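PDB 4FLN: protease Do-like 2, chloroplastic from Arabidopsis thaliana, which acts as a chloroplast serine protease that performs the primary cleavage of the photodamaged D1 protein of photosystem II. Local coordinates for residues Thr58-Ser63 and Val93-Gln98; Val358-Tyr363 and Arg405-Arg410; Ser371-Ala376 and Ala501-Pro506; Leu440-Ile445 and Lys463-Glu468. All coordinates share one frame; numbering follows the deposited sequence.

Interaction 1 (Thr58-Ser63 and Val93-Gln98)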
loop_
_atom_site.group_PDB
_atom_site.type_symbol
_atom_site.label_atom_id
_atom_site.label_comp_id
_atom_site.label_asym_id
_atom_site.label_seq_id
_atom_site.Cartn_x
_atom_site.Cartn_y
_atom_site.Cartn_z
ATOM N N THR B 58 -7.175 -17.623 -27.406
ATOM C CA THR B 58 -7.793 -18.529 -26.450
ATOM C C THR B 58 -6.749 -19.446 -25.850
ATOM O O THR B 58 -6.318 -20.401 -26.485
ATOM C CB THR B 58 -8.858 -19.412 -27.109
ATOM O OG1 THR B 58 -9.701 -18.610 -27.948
ATOM C CG2 THR B 58 -9.692 -20.108 -26.040
ATOM N N ALA B 59 -6.377 -19.182 -24.606
ATOM C CA ALA B 59 -5.436 -20.032 -23.903
ATOM C C ALA B 59 -6.200 -21.090 -23.125
ATOM O O ALA B 59 -7.371 -20.897 -22.816
ATOM C CB ALA B 59 -4.580 -19.204 -22.970
ATOM N N PRO B 60 -5.546 -22.220 -22.821
ATOM C CA PRO B 60 -6.138 -23.230 -21.941
ATOM C C PRO B 60 -5.960 -22.818 -20.490
ATOM O O PRO B 60 -5.000 -22.124 -20.175
ATOM C CB PRO B 60 -5.287 -24.461 -22.228
ATOM C CG PRO B 60 -3.945 -23.898 -22.507
ATOM C CD PRO B 60 -4.176 -22.584 -23.221
ATOM N N ASP B 61 -6.862 -23.243 -19.619
ATOM C CA ASP B 61 -6.686 -23.040 -18.193
ATOM C C ASP B 61 -5.909 -24.251 -17.684
ATOM O O ASP B 61 -6.292 -25.381 -17.958
ATOM C CB ASP B 61 -8.060 -22.946 -17.523
ATOM C CG ASP B 61 -7.982 -22.793 -16.009
ATOM O OD1 ASP B 61 -8.164 -21.662 -15.515
ATOM O OD2 ASP B 61 -7.765 -23.806 -15.306
ATOM N N TYR B 62 -4.804 -24.037 -16.979
ATOM C CA TYR B 62 -4.027 -25.169 -16.456
ATOM C C TYR B 62 -4.581 -25.735 -15.149
ATOM O O TYR B 62 -4.529 -26.947 -14.903
ATOM C CB TYR B 62 -2.548 -24.799 -16.326
ATOM C CG TYR B 62 -1.979 -24.345 -17.642
ATOM C CD1 TYR B 62 -1.315 -25.229 -18.479
ATOM C CD2 TYR B 62 -2.148 -23.038 -18.071
ATOM C CE1 TYR B 62 -0.814 -24.817 -19.696
ATOM C CE2 TYR B 62 -1.652 -22.617 -19.283
ATOM C CZ TYR B 62 -0.988 -23.509 -20.091
ATOM O OH TYR B 62 -0.493 -23.079 -21.295
ATOM N N SER B 63 -5.106 -24.839 -14.321
ATOM C CA SER B 63 -5.713 -25.210 -13.056
ATOM C C SER B 63 -6.841 -26.196 -13.301
ATOM O O SER B 63 -6.946 -27.215 -12.623
ATOM C CB SER B 63 -6.231 -23.964 -12.346
ATOM O OG SER B 63 -5.184 -23.027 -12.148
ATOM N N VAL B 93 1.028 -13.813 -31.877
ATOM C CA VAL B 93 0.116 -14.813 -32.423
ATOM C C VAL B 93 -0.083 -16.013 -31.504
ATOM O O VAL B 93 -0.703 -16.998 -31.887
ATOM C CB VAL B 93 0.594 -15.325 -33.781
ATOM C CG1 VAL B 93 0.521 -14.221 -34.819
ATOM C CG2 VAL B 93 2.005 -15.883 -33.664
ATOM N N GLU B 94 0.485 -15.948 -30.309
ATOM C CA GLU B 94 0.386 -17.049 -29.362
ATOM C C GLU B 94 -1.063 -17.518 -29.150
ATOM O O GLU B 94 -1.974 -16.701 -29.031
ATOM C CB GLU B 94 1.023 -16.635 -28.039
ATOM C CG GLU B 94 0.381 -17.241 -26.818
ATOM C CD GLU B 94 1.147 -16.917 -25.548
ATOM O OE1 GLU B 94 0.502 -16.711 -24.491
ATOM O OE2 GLU B 94 2.397 -16.876 -25.611
ATOM N N HIS B 95 -1.254 -18.839 -29.114
ATOM C CA HIS B 95 -2.577 -19.465 -28.979
ATOM C C HIS B 95 -3.600 -18.877 -29.946
ATOM O O HIS B 95 -4.732 -18.584 -29.559
ATOM C CB HIS B 95 -3.118 -19.347 -27.549
ATOM C CG HIS B 95 -2.340 -20.118 -26.531
ATOM N ND1 HIS B 95 -1.564 -19.507 -25.569
ATOM C CD2 HIS B 95 -2.228 -21.451 -26.313
ATOM C CE1 HIS B 95 -1.004 -20.429 -24.805
ATOM N NE2 HIS B 95 -1.392 -21.617 -25.234
ATOM N N ASP B 96 -3.216 -18.730 -31.207
ATOM C CA ASP B 96 -4.046 -17.990 -32.143
ATOM C C ASP B 96 -5.347 -18.712 -32.485
ATOM O O ASP B 96 -5.341 -19.832 -32.993
ATOM C CB ASP B 96 -3.252 -17.673 -33.423
ATOM C CG ASP B 96 -2.911 -18.914 -34.233
ATOM O OD1 ASP B 96 -2.101 -19.735 -33.753
ATOM O OD2 ASP B 96 -3.446 -19.058 -35.358
ATOM N N THR B 97 -6.464 -18.056 -32.196
ATOM C CA THR B 97 -7.762 -18.504 -32.679
ATOM C C THR B 97 -7.919 -18.043 -34.118
ATOM O O THR B 97 -8.325 -18.803 -34.998
ATOM C CB THR B 97 -8.895 -17.925 -31.841
ATOM O OG1 THR B 97 -8.839 -18.480 -30.520
ATOM C CG2 THR B 97 -10.231 -18.251 -32.470
ATOM N N GLN B 98 -7.594 -16.776 -34.340
ATOM C CA GLN B 98 -7.516 -16.216 -35.679
ATOM C C GLN B 98 -6.522 -15.052 -35.679
ATOM O O GLN B 98 -6.282 -14.409 -34.648
ATOM C CB GLN B 98 -8.891 -15.763 -36.172
ATOM C CG GLN B 98 -9.509 -14.653 -35.347
ATOM C CD GLN B 98 -10.857 -14.212 -35.874
ATOM O OE1 GLN B 98 -11.259 -13.066 -35.683
ATOM N NE2 GLN B 98 -11.567 -15.121 -36.538
#
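The His95 imidazole lays one face over the backbone and methyl of Ala59, whose CA stands 4.2 Å from the ring centroid and 14° off the ring normal, a CH-pi contact. The site lies on the first six-stranded barrel of the trypsin-like protease domain, where the loop leaving strand 50-57 passes the turn that leads into strand 96-102. Ala59 CB lies over the same face, 4.0 Å from His95 ND1. Pro60 CD and Tyr62 OH come up obliquely near the distal nitrogen, with Pro60 CD 3.6 Å from His95 NE2, and the pyrrolidine crosses the imidazole at about a right angle. His95 has left-handed backbone angles in this turn, and its CG is anti to its own carbonyl carbon (chi1 -66°), which directs the ring at the loop. Tyr62 packs on Pro386 and Leu387 of helix 385-391, so the loop bridges the protease barrel and the second PDZ domain by packing. Beyond the imidazole, polar atoms take over. Thr58 N gives a weak, long hydrogen bond of 3.4 Å to His95 O. Tyr493 of the second subunit packs against both Thr58 and Thr97, whose side chains cross obliquely. Each hydroxyl is anti to its own carbonyl carbon, and they meet tip to tip in a hydrogen bond of 2.7 Å between Thr58 OG1 and Thr97 OG1.

Interaction 2 (Val358-Tyr363 and Arg405-Arg410)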
loop_
_atom_site.group_PDB
_atom_site.type_symbol
_atom_site.label_atom_id
_atom_site.label_comp_id
_atom_site.label_asym_id
_atom_site.label_seq_id
_atom_site.Cartn_x
_atom_site.Cartn_y
_atom_site.Cartn_z
ATOM N N VAL B 358 16.234 -29.826 -22.282
ATOM C CA VAL B 358 15.084 -30.641 -21.893
ATOM C C VAL B 358 14.562 -30.173 -20.527
ATOM O O VAL B 358 15.227 -30.343 -19.504
ATOM C CB VAL B 358 15.471 -32.133 -21.808
ATOM C CG1 VAL B 358 14.329 -32.969 -21.242
ATOM C CG2 VAL B 358 15.894 -32.648 -23.171
ATOM N N HIS B 359 13.371 -29.584 -20.510
ATOM C CA HIS B 359 12.829 -29.001 -19.288
ATOM C C HIS B 359 11.867 -29.940 -18.563
ATOM O O HIS B 359 10.764 -30.194 -19.037
ATOM C CB HIS B 359 12.093 -27.710 -19.620
ATOM C CG HIS B 359 12.993 -26.571 -19.968
ATOM N ND1 HIS B 359 13.619 -25.799 -19.010
ATOM C CD2 HIS B 359 13.356 -26.056 -21.167
ATOM C CE1 HIS B 359 14.339 -24.866 -19.605
ATOM N NE2 HIS B 359 14.198 -25.000 -20.913
ATOM N N LEU B 360 12.269 -30.429 -17.398
ATOM C CA LEU B 360 11.442 -31.359 -16.634
ATOM C C LEU B 360 10.083 -30.739 -16.338
ATOM O O LEU B 360 9.044 -31.374 -16.502
ATOM C CB LEU B 360 12.146 -31.738 -15.337
ATOM C CG LEU B 360 11.305 -32.533 -14.347
ATOM C CD1 LEU B 360 10.817 -33.811 -14.998
ATOM C CD2 LEU B 360 12.100 -32.822 -13.069
ATOM N N VAL B 361 10.107 -29.487 -15.899
ATOM C CA VAL B 361 8.902 -28.701 -15.748
ATOM C C VAL B 361 8.946 -27.663 -16.860
ATOM O O VAL B 361 9.667 -26.671 -16.766
ATOM C CB VAL B 361 8.903 -27.987 -14.380
ATOM C CG1 VAL B 361 7.732 -27.027 -14.264
ATOM C CG2 VAL B 361 8.905 -29.002 -13.244
ATOM N N PRO B 362 8.154 -27.878 -17.915
ATOM C CA PRO B 362 8.249 -27.061 -19.128
ATOM C C PRO B 362 7.649 -25.674 -18.967
ATOM O O PRO B 362 6.723 -25.493 -18.183
ATOM C CB PRO B 362 7.439 -27.869 -20.148
ATOM C CG PRO B 362 6.464 -28.606 -19.342
ATOM C CD PRO B 362 7.186 -28.974 -18.069
ATOM N N TYR B 363 8.204 -24.699 -19.675
ATOM C CA TYR B 363 7.593 -23.378 -19.777
ATOM C C TYR B 363 6.521 -23.310 -20.864
ATOM O O TYR B 363 5.535 -22.593 -20.723
ATOM C CB TYR B 363 8.662 -22.308 -20.016
ATOM C CG TYR B 363 9.582 -22.099 -18.833
ATOM C CD1 TYR B 363 9.350 -21.076 -17.922
ATOM C CD2 TYR B 363 10.676 -22.934 -18.616
ATOM C CE1 TYR B 363 10.186 -20.883 -16.829
ATOM C CE2 TYR B 363 11.518 -22.751 -17.525
ATOM C CZ TYR B 363 11.264 -21.723 -16.635
ATOM O OH TYR B 363 12.089 -21.526 -15.549
ATOM N N ARG B 405 12.243 -25.742 -9.554
ATOM C CA ARG B 405 13.390 -24.860 -9.768
ATOM C C ARG B 405 14.738 -25.588 -9.901
ATOM O O ARG B 405 15.577 -25.207 -10.716
ATOM C CB ARG B 405 13.462 -23.791 -8.670
ATOM C CG ARG B 405 12.165 -23.008 -8.478
ATOM C CD ARG B 405 11.868 -22.100 -9.663
ATOM N NE ARG B 405 10.438 -22.027 -9.956
ATOM C CZ ARG B 405 9.921 -21.418 -11.021
ATOM N NH1 ARG B 405 10.715 -20.817 -11.903
ATOM N NH2 ARG B 405 8.608 -21.410 -11.204
ATOM N N TYR B 406 14.940 -26.599 -9.054
ATOM C CA TYR B 406 16.245 -27.251 -8.874
ATOM C C TYR B 406 16.477 -28.602 -9.571
ATOM O O TYR B 406 17.556 -29.184 -9.455
ATOM C CB TYR B 406 16.558 -27.383 -7.375
ATOM C CG TYR B 406 16.787 -26.056 -6.681
ATOM C CD1 TYR B 406 17.742 -25.925 -5.681
ATOM C CD2 TYR B 406 16.057 -24.932 -7.039
ATOM C CE1 TYR B 406 17.952 -24.711 -5.057
ATOM C CE2 TYR B 406 16.260 -23.719 -6.426
ATOM C CZ TYR B 406 17.206 -23.610 -5.434
ATOM O OH TYR B 406 17.400 -22.389 -4.824
ATOM N N SER B 407 15.477 -29.116 -10.270
ATOM C CA SER B 407 15.570 -30.487 -10.767
ATOM C C SER B 407 15.701 -30.616 -12.287
ATOM O O SER B 407 15.142 -29.827 -13.045
ATOM C CB SER B 407 14.390 -31.316 -10.269
ATOM O OG SER B 407 14.381 -32.577 -10.904
ATOM N N VAL B 408 16.442 -31.631 -12.720
ATOM C CA VAL B 408 16.665 -31.862 -14.142
ATOM C C VAL B 408 16.036 -33.179 -14.571
ATOM O O VAL B 408 15.835 -34.065 -13.755
ATOM C CB VAL B 408 18.172 -31.898 -14.491
ATOM C CG1 VAL B 408 18.860 -30.653 -13.982
ATOM C CG2 VAL B 408 18.822 -33.141 -13.915
ATOM N N ALA B 409 15.718 -33.295 -15.853
ATOM C CA ALA B 409 15.201 -34.543 -16.399
ATOM C C ALA B 409 16.249 -35.659 -16.323
ATOM O O ALA B 409 17.377 -35.482 -16.773
ATOM C CB ALA B 409 14.751 -34.334 -17.842
ATOM N N ARG B 410 15.871 -36.803 -15.752
ATOM C CA ARG B 410 16.751 -37.975 -15.687
ATOM C C ARG B 410 16.731 -38.792 -16.982
ATOM O O ARG B 410 17.646 -39.573 -17.249
ATOM C CB ARG B 410 16.384 -38.880 -14.506
ATOM C CG ARG B 410 16.633 -38.278 -13.131
ATOM C CD ARG B 410 16.156 -39.214 -12.032
ATOM N NE ARG B 410 14.773 -39.634 -12.250
ATOM C CZ ARG B 410 13.843 -39.702 -11.300
ATOM N NH1 ARG B 410 14.135 -39.377 -10.044
ATOM N NH2 ARG B 410 12.612 -40.094 -11.610
#
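Leu360 and Ala409 point their CB atoms at each other in the second PDZ domain, the first from the loop 358-363, the other from the residues leaving helix 398-406. Leu360 CB and Ala409 CB lie 4.4 Å apart. With CG anti to the backbone N (chi1 171°), Leu360 carries its CD2 branch past Ala409 to the side chain of Ser407, approaching within 3.9 Å of Ser407 CB. Ser407 OG makes a weak hydrogen bond to the backbone of the bound peptide, so Leu360 packs on a residue that also touches the ligand. Tyr363 and Arg405 cross at about a right angle, ring and guanidinium planes 78° apart. Their tips stay 4.0 Å apart, Tyr363 OH to Arg405 NH1, without a hydrogen bond; the guanidinium instead forms a salt bridge through NH2 with Glu385 of helix 385-391. At the other end Val358, its CG1 anti to the backbone N, extends that methyl to 3.7 Å from Ala409 CB.

Interaction 3 (Ser371-Ala376 and Ala501-Pro506)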
loop_
_atom_site.group_PDB
_atom_site.type_symbol
_atom_site.label_atom_id
_atom_site.label_comp_id
_atom_site.label_asym_id
_atom_site.label_seq_id
_atom_site.Cartn_x
_atom_site.Cartn_y
_atom_site.Cartn_z
ATOM N N SER B 371 -2.184 -32.122 -20.662
ATOM C CA SER B 371 -2.737 -33.443 -20.437
ATOM C C SER B 371 -3.389 -33.526 -19.070
ATOM O O SER B 371 -2.977 -32.847 -18.124
ATOM C CB SER B 371 -1.629 -34.482 -20.523
ATOM O OG SER B 371 -0.819 -34.234 -21.653
ATOM N N TYR B 372 -4.430 -34.345 -18.975
ATOM C CA TYR B 372 -5.030 -34.642 -17.688
ATOM C C TYR B 372 -5.730 -35.990 -17.685
ATOM O O TYR B 372 -6.215 -36.448 -18.717
ATOM C CB TYR B 372 -5.965 -33.515 -17.236
ATOM C CG TYR B 372 -7.329 -33.493 -17.880
ATOM C CD1 TYR B 372 -8.424 -34.069 -17.244
ATOM C CD2 TYR B 372 -7.531 -32.873 -19.107
ATOM C CE1 TYR B 372 -9.679 -34.042 -17.819
ATOM C CE2 TYR B 372 -8.786 -32.840 -19.690
ATOM C CZ TYR B 372 -9.857 -33.425 -19.042
ATOM O OH TYR B 372 -11.107 -33.401 -19.615
ATOM N N ILE B 373 -5.750 -36.631 -16.523
ATOM C CA ILE B 373 -6.499 -37.864 -16.331
ATOM C C ILE B 373 -7.135 -37.853 -14.939
ATOM O O ILE B 373 -6.526 -37.384 -13.975
ATOM C CB ILE B 373 -5.611 -39.116 -16.564
ATOM C CG1 ILE B 373 -6.420 -40.398 -16.384
ATOM C CG2 ILE B 373 -4.401 -39.107 -15.651
ATOM C CD1 ILE B 373 -5.665 -41.652 -16.790
ATOM N N ILE B 374 -8.371 -38.335 -14.846
ATOM C CA ILE B 374 -9.111 -38.328 -13.588
ATOM C C ILE B 374 -9.523 -39.736 -13.174
ATOM O O ILE B 374 -10.186 -40.447 -13.924
ATOM C CB ILE B 374 -10.371 -37.452 -13.692
ATOM C CG1 ILE B 374 -10.029 -36.095 -14.301
ATOM C CG2 ILE B 374 -11.010 -37.253 -12.326
ATOM C CD1 ILE B 374 -11.203 -35.143 -14.370
ATOM N N VAL B 375 -9.109 -40.145 -11.982
ATOM C CA VAL B 375 -9.480 -41.450 -11.448
ATOM C C VAL B 375 -10.147 -41.284 -10.094
ATOM O O VAL B 375 -9.567 -40.704 -9.180
ATOM C CB VAL B 375 -8.259 -42.367 -11.253
ATOM C CG1 VAL B 375 -8.699 -43.818 -11.276
ATOM C CG2 VAL B 375 -7.218 -42.111 -12.322
ATOM N N ALA B 376 -11.364 -41.792 -9.964
ATOM C CA ALA B 376 -12.079 -41.707 -8.701
ATOM C C ALA B 376 -12.159 -40.251 -8.225
ATOM O O ALA B 376 -12.153 -39.962 -7.020
ATOM C CB ALA B 376 -11.406 -42.591 -7.657
ATOM N N ALA B 501 -7.420 -35.874 -24.879
ATOM C CA ALA B 501 -7.305 -36.799 -26.006
ATOM C C ALA B 501 -5.970 -37.560 -26.124
ATOM O O ALA B 501 -5.954 -38.760 -26.416
ATOM C CB ALA B 501 -7.607 -36.062 -27.291
ATOM N N ASP B 502 -4.860 -36.867 -25.887
ATOM C CA ASP B 502 -3.524 -37.439 -26.058
ATOM C C ASP B 502 -3.255 -38.692 -25.224
ATOM O O ASP B 502 -2.311 -39.431 -25.499
ATOM C CB ASP B 502 -2.464 -36.387 -25.748
ATOM C CG ASP B 502 -2.765 -35.618 -24.475
ATOM O OD1 ASP B 502 -2.152 -35.923 -23.430
ATOM O OD2 ASP B 502 -3.618 -34.706 -24.520
ATOM N N LEU B 503 -4.063 -38.910 -24.190
ATOM C CA LEU B 503 -3.878 -40.058 -23.304
ATOM C C LEU B 503 -4.777 -41.251 -23.681
ATOM O O LEU B 503 -4.773 -42.290 -23.006
ATOM C CB LEU B 503 -4.072 -39.655 -21.837
ATOM C CG LEU B 503 -3.260 -38.463 -21.308
ATOM C CD1 LEU B 503 -3.618 -38.133 -19.849
ATOM C CD2 LEU B 503 -1.757 -38.686 -21.456
ATOM N N LEU B 504 -5.555 -41.096 -24.750
ATOM C CA LEU B 504 -6.282 -42.232 -25.315
ATOM C C LEU B 504 -5.318 -43.032 -26.184
ATOM O O LEU B 504 -5.445 -44.248 -26.315
ATOM C CB LEU B 504 -7.518 -41.778 -26.109
ATOM C CG LEU B 504 -8.617 -41.048 -25.310
ATOM C CD1 LEU B 504 -9.618 -40.314 -26.208
ATOM C CD2 LEU B 504 -9.343 -41.989 -24.350
ATOM N N GLU B 505 -4.330 -42.331 -26.742
ATOM C CA GLU B 505 -3.305 -42.931 -27.597
ATOM C C GLU B 505 -2.571 -44.067 -26.881
ATOM O O GLU B 505 -2.569 -44.125 -25.653
ATOM C CB GLU B 505 -2.314 -41.855 -28.074
ATOM N N PRO B 506 -1.969 -44.992 -27.651
ATOM C CA PRO B 506 -1.250 -46.140 -27.080
ATOM C C PRO B 506 0.105 -45.745 -26.485
ATOM O O PRO B 506 0.722 -44.792 -26.960
ATOM C CB PRO B 506 -1.053 -47.052 -28.290
ATOM C CG PRO B 506 -0.972 -46.111 -29.441
ATOM C CD PRO B 506 -1.941 -45.006 -29.126
#
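Leu503 fills the tightly packed half of this contact. Its side chain, with CG anti to its own carbonyl carbon (chi1 -53°) and CD1 extended beyond, is buried against the chain around Tyr372: CD1 approaches Tyr372 O at 3.3 Å and Ile373 CB at 4.0 Å, and grazes Ser371 CB. Helix 450-459 also covers these side chains, His451 touching Leu503, and Ile450 and Ala454 touching Ile373. The arrangement joins the segment that follows helix 479-493 to the PDZ sheet: the chain returns along edge strand 373-375, pairing its backbone at Glu498 with Ile374, then enters the 3-10 segment 501-503. The other half is polar and looser, and more open to solvent. There Ser371 OG hydrogen-bonds Asp502 OD1 at 2.8 Å, reaching the oxygen from above, 37° out of the carboxylate plane. Asp502 CG takes the crowded position between backbone N and carbonyl carbon (chi1 46°), which brings OD1 to Ser371. OD2 is held by Ser500 OG, which also accepts the N-H of Tyr372, so the two carboxylate oxygens have separate partners. Leu504 and Pro506 follow on the exposed side, past the backbone hydrogen bond of 2.9 Å from Leu504 N to Ala501 O.

Interaction 4 (Leu440-Ile445 and Lys463-Glu468)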
loop_
_atom_site.group_PDB
_atom_site.type_symbol
_atom_site.label_atom_id
_atom_site.label_comp_id
_atom_site.label_asym_id
_atom_site.label_seq_id
_atom_site.Cartn_x
_atom_site.Cartn_y
_atom_site.Cartn_z
ATOM N N LEU B 440 4.332 -40.479 -6.967
ATOM C CA LEU B 440 5.563 -41.216 -7.234
ATOM C C LEU B 440 5.282 -42.606 -7.788
ATOM O O LEU B 440 5.701 -42.940 -8.887
ATOM C CB LEU B 440 6.414 -41.303 -5.971
ATOM C CG LEU B 440 6.716 -39.916 -5.399
ATOM C CD1 LEU B 440 7.578 -40.009 -4.156
ATOM C CD2 LEU B 440 7.369 -39.023 -6.462
ATOM N N LYS B 441 4.591 -43.423 -7.011
ATOM C CA LYS B 441 4.289 -44.779 -7.434
ATOM C C LYS B 441 2.799 -45.018 -7.612
ATOM O O LYS B 441 1.959 -44.354 -7.003
ATOM C CB LYS B 441 4.860 -45.795 -6.440
ATOM C CG LYS B 441 6.319 -45.557 -6.106
ATOM C CD LYS B 441 6.939 -46.731 -5.371
ATOM C CE LYS B 441 8.295 -46.339 -4.795
ATOM N NZ LYS B 441 9.173 -47.513 -4.526
ATOM N N PHE B 442 2.494 -45.972 -8.481
ATOM C CA PHE B 442 1.158 -46.527 -8.609
ATOM C C PHE B 442 1.277 -48.038 -8.498
ATOM O O PHE B 442 1.991 -48.672 -9.282
ATOM C CB PHE B 442 0.530 -46.148 -9.949
ATOM C CG PHE B 442 -0.722 -46.914 -10.262
ATOM C CD1 PHE B 442 -1.965 -46.400 -9.933
ATOM C CD2 PHE B 442 -0.657 -48.156 -10.876
ATOM C CE1 PHE B 442 -3.120 -47.107 -10.218
ATOM C CE2 PHE B 442 -1.811 -48.870 -11.162
ATOM C CZ PHE B 442 -3.042 -48.343 -10.836
ATOM N N ASN B 443 0.587 -48.607 -7.515
ATOM C CA ASN B 443 0.636 -50.045 -7.271
ATOM C C ASN B 443 2.068 -50.582 -7.284
ATOM O O ASN B 443 2.340 -51.649 -7.836
ATOM C CB ASN B 443 -0.249 -50.795 -8.267
ATOM C CG ASN B 443 -1.728 -50.545 -8.030
ATOM O OD1 ASN B 443 -2.106 -49.680 -7.234
ATOM N ND2 ASN B 443 -2.574 -51.302 -8.718
ATOM N N GLY B 444 2.975 -49.820 -6.677
ATOM C CA GLY B 444 4.362 -50.224 -6.538
ATOM C C GLY B 444 5.277 -49.692 -7.627
ATOM O O GLY B 444 6.498 -49.680 -7.466
ATOM N N ILE B 445 4.691 -49.237 -8.730
ATOM C CA ILE B 445 5.469 -48.844 -9.898
ATOM C C ILE B 445 5.764 -47.348 -10.000
ATOM O O ILE B 445 4.849 -46.527 -10.009
ATOM C CB ILE B 445 4.753 -49.252 -11.176
ATOM C CG1 ILE B 445 4.278 -50.697 -11.070
ATOM C CG2 ILE B 445 5.662 -49.050 -12.369
ATOM C CD1 ILE B 445 3.735 -51.237 -12.363
ATOM N N LYS B 463 -7.228 -55.176 -7.115
ATOM C CA LYS B 463 -8.299 -54.905 -6.171
ATOM C C LYS B 463 -8.337 -53.415 -5.889
ATOM O O LYS B 463 -9.380 -52.774 -6.001
ATOM C CB LYS B 463 -8.067 -55.695 -4.880
ATOM C CG LYS B 463 -9.027 -55.372 -3.739
ATOM C CD LYS B 463 -10.481 -55.566 -4.133
ATOM C CE LYS B 463 -11.394 -55.453 -2.920
ATOM N NZ LYS B 463 -12.835 -55.533 -3.291
ATOM N N TYR B 464 -7.175 -52.868 -5.553
ATOM C CA TYR B 464 -7.080 -51.466 -5.191
ATOM C C TYR B 464 -6.235 -50.644 -6.164
ATOM O O TYR B 464 -5.339 -51.157 -6.841
ATOM C CB TYR B 464 -6.510 -51.329 -3.782
ATOM C CG TYR B 464 -7.296 -52.061 -2.716
ATOM C CD1 TYR B 464 -6.791 -53.211 -2.121
ATOM C CD2 TYR B 464 -8.535 -51.596 -2.302
ATOM C CE1 TYR B 464 -7.500 -53.879 -1.148
ATOM C CE2 TYR B 464 -9.253 -52.256 -1.331
ATOM C CZ TYR B 464 -8.734 -53.399 -0.755
ATOM O OH TYR B 464 -9.456 -54.058 0.217
ATOM N N LEU B 465 -6.539 -49.357 -6.229
ATOM C CA LEU B 465 -5.661 -48.402 -6.875
ATOM C C LEU B 465 -4.828 -47.753 -5.777
ATOM O O LEU B 465 -5.352 -46.999 -4.956
ATOM C CB LEU B 465 -6.490 -47.349 -7.616
ATOM C CG LEU B 465 -7.367 -47.861 -8.769
ATOM C CD1 LEU B 465 -8.223 -46.744 -9.344
ATOM C CD2 LEU B 465 -6.522 -48.492 -9.865
ATOM N N VAL B 466 -3.533 -48.052 -5.748
ATOM C CA VAL B 466 -2.668 -47.509 -4.702
ATOM C C VAL B 466 -1.749 -46.390 -5.208
ATOM O O VAL B 466 -0.879 -46.618 -6.041
ATOM C CB VAL B 466 -1.815 -48.614 -4.030
ATOM C CG1 VAL B 466 -0.989 -48.031 -2.911
ATOM C CG2 VAL B 466 -2.700 -49.718 -3.498
ATOM N N PHE B 467 -1.951 -45.182 -4.694
ATOM C CA PHE B 467 -1.146 -44.034 -5.080
ATOM C C PHE B 467 -0.231 -43.617 -3.942
ATOM O O PHE B 467 -0.711 -43.190 -2.898
ATOM C CB PHE B 467 -2.051 -42.858 -5.433
ATOM C CG PHE B 467 -2.933 -43.102 -6.631
ATOM C CD1 PHE B 467 -4.256 -43.497 -6.469
ATOM C CD2 PHE B 467 -2.443 -42.921 -7.922
ATOM C CE1 PHE B 467 -5.071 -43.713 -7.565
ATOM C CE2 PHE B 467 -3.253 -43.141 -9.016
ATOM C CZ PHE B 467 -4.573 -43.542 -8.837
ATOM N N GLU B 468 1.078 -43.738 -4.131
ATOM C CA GLU B 468 2.026 -43.209 -3.155
ATOM C C GLU B 468 2.509 -41.825 -3.559
ATOM O O GLU B 468 3.050 -41.645 -4.643
ATOM C CB GLU B 468 3.221 -44.144 -2.979
ATOM C CG GLU B 468 2.885 -45.434 -2.259
ATOM C CD GLU B 468 4.005 -46.461 -2.348
ATOM O OE1 GLU B 468 3.694 -47.673 -2.475
ATOM O OE2 GLU B 468 5.190 -46.050 -2.296
HETATM O O HOH W 1 2.066 -47.292 -4.592
#
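Phe442 reaches from strand 437-442, which pairs antiparallel with strand 464-469 in the second PDZ domain, into the buried side against helix 450-459. Its CG is anti to the backbone N (chi1 168°). CB passes Val466 O at 4.2 Å; CD1 then meets Phe467 CE2 at 3.6 Å. CE1 touches both Phe467 CZ and, at 3.7 Å, Leu465 CD2, and at the tip CZ rests 3.6 Å from Leu465 CD2. Both partners lie at the edge of the Phe442 ring, and that edge is turned toward the face of Phe467 in an offset edge-to-face pair with planes at 65°. Leu453, Leu456 and Ile457 of the helix also pack on Phe442. Two backbone features frame the ring. A classic beta bulge precedes it, Leu440 N and, more weakly, Lys441 N both bonding to Glu468 O. A type I' turn from Phe442 to Ile445 follows, sending the chain back as a tight hairpin. Within the turn, Asn443 N donates to Val466 O at 2.9 Å, and the Asn443 amide extends the ladder with its side chain, CG lying over a face of the Phe442 ring. ND2 bonds weakly to Tyr464 O. A water hydrogen-bonds Glu468 OE1 at 2.7 Å and, weakly, Gly444 N and Val466 O. The Val466 N-H meets Asn443 OD1 at 2.6 Å, nearly along the side-chain C=O axis.

In the fold
Interaction 1 joins the protease barrel to helix 385-391 through Tyr62; interaction 2, inside the second PDZ domain, meets the same helix through Tyr363 and Arg405. The two do not touch, their nearest atoms being about 6 Å apart. Neither touches the charge-relay residues assigned by similarity: the His95 side chain is about 9 Å from that of His91, and that of Tyr363 about 12 Å from that of Asp122. Interaction 2 borders the bound peptide through Tyr363, Ser407 and Val408. Interactions 3 and 4 reach the same PDZ sheet and touch directly, Val375 CG1 being 3.5 Å from Leu465 CD1. Within the hexamer, interaction 1 meets the second subunit, whereas interactions 2 and 4 meet the third.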